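Local structure of type IV pilus biogenesis protein PilB (7B7P) at residues A[258-263]-A[348-353]; A[289-294]-A[318-323]. The protein is a minor type IV pilin with a von Willebrand factor A-like module and a metal-ion-dependent adhesion site, and acts directly in adhesion. One frame throughout, in Å; residues are numbered along the deposited sequence.

Contact 1 (A[258-263]-A[348-353])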
loop_
_atom_site.group_PDB
_atom_site.type_symbol
_atom_site.label_atom_id
_atom_site.label_comp_id
_atom_site.label_asym_id
_atom_site.label_seq_id
_atom_site.Cartn_x
_atom_site.Cartn_y
_atom_site.Cartn_z
ATOM N N PRO A 258 17.350 8.879 9.608
ATOM C CA PRO A 258 16.009 8.423 9.209
ATOM C C PRO A 258 15.093 8.118 10.388
ATOM O O PRO A 258 13.873 8.335 10.296
ATOM C CB PRO A 258 16.305 7.169 8.364
ATOM C CG PRO A 258 17.609 6.658 8.887
ATOM C CD PRO A 258 18.398 7.877 9.306
ATOM N N GLY A 259 15.636 7.628 11.501
ATOM C CA GLY A 259 14.803 7.426 12.678
ATOM C C GLY A 259 14.039 8.675 13.085
ATOM O O GLY A 259 12.833 8.619 13.362
ATOM N N ASP A 260 14.720 9.835 13.119
ATOM C CA ASP A 260 14.005 11.040 13.542
ATOM C C ASP A 260 12.956 11.434 12.507
ATOM O O ASP A 260 11.839 11.830 12.866
ATOM C CB ASP A 260 14.973 12.197 13.832
ATOM C CG ASP A 260 14.361 13.266 14.776
ATOM O OD1 ASP A 260 13.427 12.962 15.541
ATOM O OD2 ASP A 260 14.788 14.440 14.730
ATOM N N GLY A 261 13.281 11.308 11.216
ATOM C CA GLY A 261 12.286 11.593 10.205
ATOM C C GLY A 261 11.066 10.710 10.362
ATOM O O GLY A 261 9.922 11.180 10.264
ATOM N N LEU A 262 11.299 9.417 10.627
ATOM C CA LEU A 262 10.214 8.461 10.782
ATOM C C LEU A 262 9.387 8.776 12.019
ATOM O O LEU A 262 8.162 8.571 12.027
ATOM C CB LEU A 262 10.781 7.037 10.855
ATOM C CG LEU A 262 9.717 5.927 10.896
ATOM C CD1 LEU A 262 8.957 5.825 9.557
ATOM C CD2 LEU A 262 10.329 4.590 11.264
ATOM N N ARG A 263 10.043 9.267 13.074
ATOM C CA ARG A 263 9.321 9.653 14.280
ATOM C C ARG A 263 8.335 10.769 13.979
ATOM O O ARG A 263 7.155 10.686 14.344
ATOM C CB ARG A 263 10.306 10.072 15.381
ATOM C CG ARG A 263 9.619 10.565 16.664
ATOM C CD ARG A 263 10.622 10.677 17.815
ATOM N NE ARG A 263 11.641 11.718 17.609
ATOM C CZ ARG A 263 12.037 12.550 18.575
ATOM N NH1 ARG A 263 11.489 12.456 19.786
ATOM N NH2 ARG A 263 12.968 13.466 18.344
ATOM N N ILE A 348 20.329 2.698 12.328
ATOM C CA ILE A 348 19.287 1.826 11.815
ATOM C C ILE A 348 18.393 1.349 12.953
ATOM O O ILE A 348 17.172 1.252 12.801
ATOM C CB ILE A 348 19.931 0.656 11.043
ATOM C CG1 ILE A 348 20.518 1.167 9.720
ATOM C CG2 ILE A 348 18.927 -0.464 10.778
ATOM C CD1 ILE A 348 21.339 0.140 8.958
ATOM N N ALA A 349 18.987 1.042 14.111
ATOM C CA ALA A 349 18.203 0.568 15.249
ATOM C C ALA A 349 17.282 1.652 15.784
ATOM O O ALA A 349 16.180 1.351 16.255
ATOM C CB ALA A 349 19.124 0.068 16.372
ATOM N N TYR A 350 17.715 2.911 15.725
ATOM C CA TYR A 350 16.854 4.020 16.132
ATOM C C TYR A 350 15.546 3.991 15.362
ATOM O O TYR A 350 14.464 4.137 15.935
ATOM C CB TYR A 350 17.587 5.349 15.909
ATOM C CG TYR A 350 16.823 6.592 16.333
ATOM C CD1 TYR A 350 15.949 6.550 17.393
ATOM C CD2 TYR A 350 17.023 7.825 15.696
ATOM C CE1 TYR A 350 15.268 7.651 17.806
ATOM C CE2 TYR A 350 16.359 8.951 16.112
ATOM C CZ TYR A 350 15.480 8.856 17.185
ATOM O OH TYR A 350 14.783 9.954 17.632
ATOM N N ALA A 351 15.635 3.793 14.045
ATOM C CA ALA A 351 14.441 3.753 13.215
ATOM C C ALA A 351 13.554 2.567 13.587
ATOM O O ALA A 351 12.323 2.657 13.544
ATOM C CB ALA A 351 14.855 3.702 11.744
ATOM N N GLY A 352 14.156 1.444 13.961
ATOM C CA GLY A 352 13.357 0.326 14.419
ATOM C C GLY A 352 12.682 0.608 15.752
ATOM O O GLY A 352 11.513 0.261 15.952
ATOM N N GLU A 353 13.396 1.248 16.684
ATOM C CA GLU A 353 12.750 1.589 17.955
ATOM C C GLU A 353 11.607 2.567 17.732
ATOM O O GLU A 353 10.539 2.419 18.328
ATOM C CB GLU A 353 13.750 2.173 18.957
ATOM C CG GLU A 353 14.747 1.185 19.466
ATOM C CD GLU A 353 14.097 -0.116 19.950
ATOM O OE1 GLU A 353 13.278 -0.062 20.888
ATOM O OE2 GLU A 353 14.392 -1.191 19.380
#
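Gly-259 and Ala-351 mark the closest backbone approach of a buried helix-helix contact in the von Willebrand factor A-like module, where the start of helix 258-270 runs beside the middle of helix 341-358. The local axes come within 7.9 Å and point the same way, 18° apart. With no side chain on Gly-259, its CA sits 3.7 Å from Ala-351 CA, and the methyl of Ala-351 packs on the same glycine. Tyr-350 CD2 likewise lies directly against this bare CA, ring on backbone. Tyr-350 then reaches over the first turn of the neighbouring helix. Its CG is anti to the backbone N, and its CE2 comes 3.5 Å from Asp-260 N, an oblique approach to the ring. Beyond it, the phenol OH lies over one face of the Arg-263 guanidinium, 3.6 Å from NE. That guanidinium is anchored within its own helix: NE and NH2 both bind Asp-260 OD1, at 3.0 and 2.9 Å, with the oxygen almost in the guanidinium plane. A bend at chi3 (66°) places NE for this side-on grip. Asp-260 and Tyr-350 run alongside one another, their flat groups 26° apart. On the next turn, Leu-262 CD2 rests 3.6 Å from Ala-351 O. Asp-260 OD2 is bonded to Ala-223 N, while Arg-263 NH1 bonds Ser-322 O and Tyr-350 OH bonds Asp-320 O. Helix 380-388 adds Leu-383 against Pro-258 and Ala-351, and strand 289-291 lies against Tyr-350 through Tyr-290 and Leu-291.

Contact 2 (A[289-294]-A[318-323])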
loop_
_atom_site.group_PDB
_atom_site.type_symbol
_atom_site.label_atom_id
_atom_site.label_comp_id
_atom_site.label_asym_id
_atom_site.label_seq_id
_atom_site.Cartn_x
_atom_site.Cartn_y
_atom_site.Cartn_z
ATOM N N ALA A 289 23.223 8.838 11.678
ATOM C CA ALA A 289 22.902 9.755 12.760
ATOM C C ALA A 289 21.699 9.220 13.532
ATOM O O ALA A 289 20.857 8.499 12.987
ATOM C CB ALA A 289 22.637 11.173 12.215
ATOM N N TYR A 290 21.622 9.589 14.809
ATOM C CA TYR A 290 20.512 9.203 15.680
ATOM C C TYR A 290 20.471 10.200 16.828
ATOM O O TYR A 290 21.437 10.927 17.068
ATOM C CB TYR A 290 20.653 7.749 16.186
ATOM C CG TYR A 290 21.999 7.475 16.885
ATOM C CD1 TYR A 290 23.127 7.096 16.159
ATOM C CD2 TYR A 290 22.133 7.620 18.267
ATOM C CE1 TYR A 290 24.347 6.869 16.790
ATOM C CE2 TYR A 290 23.326 7.397 18.896
ATOM C CZ TYR A 290 24.437 7.033 18.167
ATOM O OH TYR A 290 25.641 6.820 18.813
ATOM N N LEU A 291 19.326 10.267 17.506
ATOM C CA LEU A 291 19.170 11.107 18.689
ATOM C C LEU A 291 19.080 10.239 19.934
ATOM O O LEU A 291 18.468 9.170 19.904
ATOM C CB LEU A 291 17.928 11.992 18.588
ATOM C CG LEU A 291 18.080 13.049 17.499
ATOM C CD1 LEU A 291 16.840 13.907 17.359
ATOM C CD2 LEU A 291 19.284 13.892 17.802
ATOM N N VAL A 292 19.699 10.691 21.034
ATOM C CA VAL A 292 19.559 9.982 22.296
ATOM C C VAL A 292 18.635 10.767 23.217
ATOM O O VAL A 292 18.445 11.977 23.093
ATOM C CB VAL A 292 20.909 9.671 22.984
ATOM C CG1 VAL A 292 21.736 8.745 22.108
ATOM C CG2 VAL A 292 21.675 10.954 23.362
ATOM N N ASP A 293 18.001 10.031 24.114
ATOM C CA ASP A 293 17.278 10.601 25.235
ATOM C C ASP A 293 18.267 11.300 26.177
ATOM O O ASP A 293 19.434 10.897 26.296
ATOM C CB ASP A 293 16.542 9.450 25.915
ATOM C CG ASP A 293 15.676 9.865 27.083
ATOM O OD1 ASP A 293 16.054 10.732 27.899
ATOM O OD2 ASP A 293 14.608 9.248 27.204
ATOM N N SER A 294 17.800 12.348 26.863
ATOM C CA SER A 294 18.686 13.041 27.812
ATOM C C SER A 294 19.254 12.085 28.868
ATOM O O SER A 294 20.370 12.292 29.362
ATOM C CB SER A 294 17.959 14.200 28.498
ATOM O OG SER A 294 16.720 13.780 29.062
ATOM N N ILE A 318 20.496 5.512 24.477
ATOM C CA ILE A 318 19.096 5.410 24.825
ATOM C C ILE A 318 18.400 6.318 23.836
ATOM O O ILE A 318 18.569 7.547 23.878
ATOM C CB ILE A 318 18.829 5.811 26.278
ATOM C CG1 ILE A 318 19.669 4.921 27.203
ATOM C CG2 ILE A 318 17.365 5.696 26.600
ATOM C CD1 ILE A 318 19.868 5.474 28.566
ATOM N N TYR A 319 17.675 5.717 22.904
ATOM C CA TYR A 319 17.132 6.494 21.809
ATOM C C TYR A 319 16.108 7.498 22.311
ATOM O O TYR A 319 15.382 7.255 23.272
ATOM C CB TYR A 319 16.548 5.564 20.755
ATOM C CG TYR A 319 17.666 4.743 20.159
ATOM C CD1 TYR A 319 18.749 5.363 19.547
ATOM C CD2 TYR A 319 17.668 3.366 20.252
ATOM C CE1 TYR A 319 19.796 4.622 19.034
ATOM C CE2 TYR A 319 18.712 2.607 19.735
ATOM C CZ TYR A 319 19.765 3.241 19.135
ATOM O OH TYR A 319 20.787 2.486 18.643
ATOM N N ASP A 320 16.091 8.656 21.662
ATOM C CA ASP A 320 15.056 9.653 21.860
ATOM C C ASP A 320 13.755 9.196 21.226
ATOM O O ASP A 320 13.484 9.464 20.044
ATOM C CB ASP A 320 15.494 10.993 21.259
ATOM C CG ASP A 320 14.533 12.127 21.581
ATOM O OD1 ASP A 320 13.546 11.916 22.314
ATOM O OD2 ASP A 320 14.756 13.233 21.066
ATOM N N LEU A 321 12.947 8.506 22.012
ATOM C CA LEU A 321 11.620 8.054 21.631
ATOM C C LEU A 321 10.508 8.938 22.186
ATOM O O LEU A 321 9.375 8.477 22.322
ATOM C CB LEU A 321 11.422 6.626 22.113
ATOM C CG LEU A 321 12.535 5.713 21.641
ATOM C CD1 LEU A 321 12.259 4.304 22.182
ATOM C CD2 LEU A 321 12.570 5.745 20.097
ATOM N N SER A 322 10.802 10.180 22.543
ATOM C CA SER A 322 9.765 10.987 23.168
ATOM C C SER A 322 8.730 11.446 22.131
ATOM O O SER A 322 9.066 11.721 20.979
ATOM C CB SER A 322 10.368 12.215 23.855
ATOM O OG SER A 322 9.335 13.162 24.121
ATOM N N PRO A 323 7.459 11.561 22.533
ATOM C CA PRO A 323 6.490 12.244 21.674
ATOM C C PRO A 323 6.716 13.731 21.618
ATOM O O PRO A 323 6.091 14.402 20.791
ATOM C CB PRO A 323 5.142 11.910 22.323
ATOM C CG PRO A 323 5.423 10.837 23.311
ATOM C CD PRO A 323 6.826 11.023 23.744
#
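Leu-291 O takes a hydrogen bond of 3.0 Å from Asp-320 N in the 318-323 loop, with Tyr-319 CA making a weaker CA-H...O contact to the same oxygen at 3.5 Å. The N-H of Asp-320 points almost straight at the oxygen (172°) but comes from above the carbonyl plane. Two residues further along, Asp-293 N donates to Ile-318 O over a short 2.6 Å, and Val-292 CA closes on that same oxygen at 3.1 Å. The two hydrogen bonds flank Val-292 and Tyr-319, which form a single backbone bridge. Their CA-CB bonds are directed away from the opposite segment, yet the Tyr-319 ring returns to it. Its edge is turned toward the face of the Tyr-290 ring in an offset edge-to-face pair, the planes at 87°, with CE1 3.9 Å from Tyr-290 CD2. Leu-291 O lies near the plane of the Tyr-319 ring, by CD1. Apolar contact is modest elsewhere: Leu-291 CB meets Asp-320 CB at 3.7 Å, and Ile-318 CG2 meets Asp-293 CB. Asp-320 CG stands anti to the backbone N (chi1 -173°), beside the carbonyl carbon that leads on toward Ser-322; OD1 accepts from Ser-322 N at 3.3 Å, while OD2 forms a salt bridge with Arg-331. The same Arg-331 NH1 also bonds Val-292 O, so one guanidinium serves both segments. Strand 289-291 is the outermost strand of a small antiparallel sheet, paired with 332-335; what the loop adds just past its end is a single beta bridge, followed at Asp-320 by an Asx turn.

How the contacts relate
The centres of the two contacts lie 9 Å apart, and the loop of contact 2 is tied directly to the helices of contact 1. Tyr-350 OH bonds Asp-320 O at 2.8 Å, and Arg-263 NH1 bonds Ser-322 O at 2.8 Å, so each helix of contact 1 holds one backbone carbonyl of 318-323. The Tyr-350 and Tyr-319 rings also meet, while Leu-291 CD1 packs 3.4 Å from Asp-260 OD2. In sequence, both segments of contact 2 fall between 258-263 and 348-353. Neither contact forms part of the metal site: in contact 1 the Gly-259 position is about 14 Å from the bound magnesium ion, and contact 2 also lies away from the magnesium-binding residues Ser-173 and Asp-284.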